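Local coordinates for protein HTH-type transcriptional repressor NemR (Escherichia coli, PDB 4YZE) that represses transcription of the nemRA-gloA operon by binding the NemR box, as part of the bacterial response to electrophiles and reactive chlorine species, at residues A[16-20]-A[60-65]. The protein carries 5 engineered substitutions. Residues are numbered along the deposited sequence; the frame is centred on the assembly and turned at random.
Sequences LATGE and AMLERH
Leu16 (chi1 m, chi2 t) lies over the start of 60-65. Its CD2 is 3.8 Å from Ala60 CB and 3.5 Å from Met61 N; its CB is 3.7 Å from Arg64 CD. Both segments are helical, and their axes cross at -90°, 9.5 Å apart. The nearest CA atoms are those of Leu16 and Met61, at 5.2 Å. Met61 (chi1 t, chi2 t, chi3 p) leaves its helix sideways, and its SD lies against the backbone of 16-20, 3.4 Å from Gly19 C and 3.5 Å from Glu20 N. The contact joins the first helix of the TetR-type DNA-binding domain, 10-26, to the long helix 54-79. An extended Glu20 (chi1 and chi2 t) meets two basic side chains. Glu20 OE1 accepts a hydrogen bond of 2.7 Å from His65 ND1 at the ring edge, and Glu20 OE2 makes a long salt bridge of 3.6 Å to Arg64 NH1. A water oxygen donates hydrogen bonds to Glu20 OE2 (2.7 Å) and Met61 O (2.8 Å) and accepts one from Arg64 NH1 (3.0 Å). Arg64 is extended through chi3 and turns at chi4 (-82°); its NE forms a salt bridge with Glu13. The His65 side chain lies about 6 Å from that of Cys108, central to the response to reactive chlorine species.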
loop_
_atom_site.group_PDB
_atom_site.type_symbol
_atom_site.label_atom_id
_atom_site.label_comp_id
_atom_site.label_asym_id
_atom_site.label_seq_id
_atom_site.Cartn_x
_atom_site.Cartn_y
_atom_site.Cartn_z
ATOM N N LEU A 16 -16.653 -15.920 11.603
ATOM C CA LEU A 16 -16.177 -14.691 10.978
ATOM C C LEU A 16 -14.902 -14.198 11.658
ATOM O O LEU A 16 -13.925 -13.863 10.986
ATOM C CB LEU A 16 -17.269 -13.625 10.998
ATOM C CG LEU A 16 -18.482 -13.991 10.139
ATOM C CD1 LEU A 16 -19.647 -13.044 10.402
ATOM C CD2 LEU A 16 -18.124 -13.997 8.644
ATOM N N ALA A 17 -14.903 -14.215 12.990
ATOM C CA ALA A 17 -13.760 -13.748 13.780
ATOM C C ALA A 17 -12.520 -14.588 13.511
ATOM O O ALA A 17 -11.428 -14.055 13.287
ATOM C CB ALA A 17 -14.095 -13.754 15.265
ATOM N N THR A 18 -12.700 -15.905 13.550
ATOM C CA THR A 18 -11.613 -16.836 13.265
ATOM C C THR A 18 -11.069 -16.583 11.862
ATOM O O THR A 18 -9.855 -16.505 11.671
ATOM C CB THR A 18 -12.093 -18.282 13.356
ATOM O OG1 THR A 18 -12.826 -18.465 14.575
ATOM C CG2 THR A 18 -10.908 -19.239 13.318
ATOM N N GLY A 19 -11.974 -16.445 10.890
ATOM C CA GLY A 19 -11.585 -16.188 9.515
ATOM C C GLY A 19 -10.764 -14.922 9.372
ATOM O O GLY A 19 -9.809 -14.880 8.592
ATOM N N GLU A 20 -11.131 -13.888 10.124
ATOM C CA GLU A 20 -10.389 -12.632 10.059
ATOM C C GLU A 20 -8.964 -12.822 10.580
ATOM O O GLU A 20 -8.007 -12.445 9.902
ATOM C CB GLU A 20 -11.123 -11.503 10.795
ATOM C CG GLU A 20 -10.353 -10.176 10.812
ATOM C CD GLU A 20 -11.210 -8.984 11.185
ATOM O OE1 GLU A 20 -10.636 -7.892 11.378
ATOM O OE2 GLU A 20 -12.451 -9.127 11.271
ATOM N N ALA A 60 -18.955 -11.590 3.927
ATOM C CA ALA A 60 -19.487 -11.388 5.265
ATOM C C ALA A 60 -18.379 -10.986 6.244
ATOM O O ALA A 60 -18.573 -10.078 7.075
ATOM C CB ALA A 60 -20.206 -12.642 5.747
ATOM N N MET A 61 -17.227 -11.652 6.142
ATOM C CA MET A 61 -16.073 -11.325 6.974
ATOM C C MET A 61 -15.661 -9.869 6.785
ATOM O O MET A 61 -15.514 -9.122 7.757
ATOM C CB MET A 61 -14.893 -12.227 6.631
ATOM C CG MET A 61 -13.613 -11.921 7.415
ATOM S SD MET A 61 -12.220 -12.991 6.922
ATOM C CE MET A 61 -11.747 -12.199 5.366
ATOM N N LEU A 62 -15.487 -9.462 5.532
ATOM C CA LEU A 62 -15.030 -8.106 5.254
ATOM C C LEU A 62 -16.068 -7.107 5.731
ATOM O O LEU A 62 -15.716 -6.100 6.351
ATOM C CB LEU A 62 -14.753 -7.911 3.765
ATOM C CG LEU A 62 -13.487 -8.564 3.217
ATOM C CD1 LEU A 62 -13.335 -8.287 1.728
ATOM C CD2 LEU A 62 -12.292 -8.037 3.954
ATOM N N GLU A 63 -17.341 -7.385 5.446
ATOM C CA GLU A 63 -18.416 -6.459 5.807
ATOM C C GLU A 63 -18.439 -6.287 7.311
ATOM O O GLU A 63 -18.606 -5.180 7.804
ATOM C CB GLU A 63 -19.775 -6.945 5.284
ATOM C CG GLU A 63 -19.962 -6.738 3.785
ATOM C CD GLU A 63 -21.188 -7.449 3.236
ATOM O OE1 GLU A 63 -21.855 -8.173 4.005
ATOM O OE2 GLU A 63 -21.484 -7.284 2.031
ATOM N N ARG A 64 -18.234 -7.383 8.036
ATOM C CA ARG A 64 -18.153 -7.322 9.483
ATOM C C ARG A 64 -16.974 -6.442 9.879
ATOM O O ARG A 64 -17.129 -5.497 10.647
ATOM C CB ARG A 64 -18.005 -8.727 10.087
ATOM C CG ARG A 64 -17.650 -8.733 11.574
ATOM C CD ARG A 64 -17.818 -10.125 12.189
ATOM N NE ARG A 64 -17.509 -10.165 13.620
ATOM C CZ ARG A 64 -16.277 -10.271 14.114
ATOM N NH1 ARG A 64 -15.230 -10.327 13.297
ATOM N NH2 ARG A 64 -16.083 -10.306 15.427
ATOM N N HIS A 65 -15.804 -6.744 9.332
ATOM C CA HIS A 65 -14.597 -5.995 9.643
ATOM C C HIS A 65 -14.732 -4.490 9.364
ATOM O O HIS A 65 -14.318 -3.669 10.177
ATOM C CB HIS A 65 -13.428 -6.549 8.840
ATOM C CG HIS A 65 -12.221 -5.670 8.856
ATOM N ND1 HIS A 65 -11.253 -5.758 9.832
ATOM C CD2 HIS A 65 -11.819 -4.688 8.016
ATOM C CE1 HIS A 65 -10.306 -4.867 9.593
ATOM N NE2 HIS A 65 -10.625 -4.208 8.495
HETATM O O HOH W 1 -14.818 -9.975 10.302
#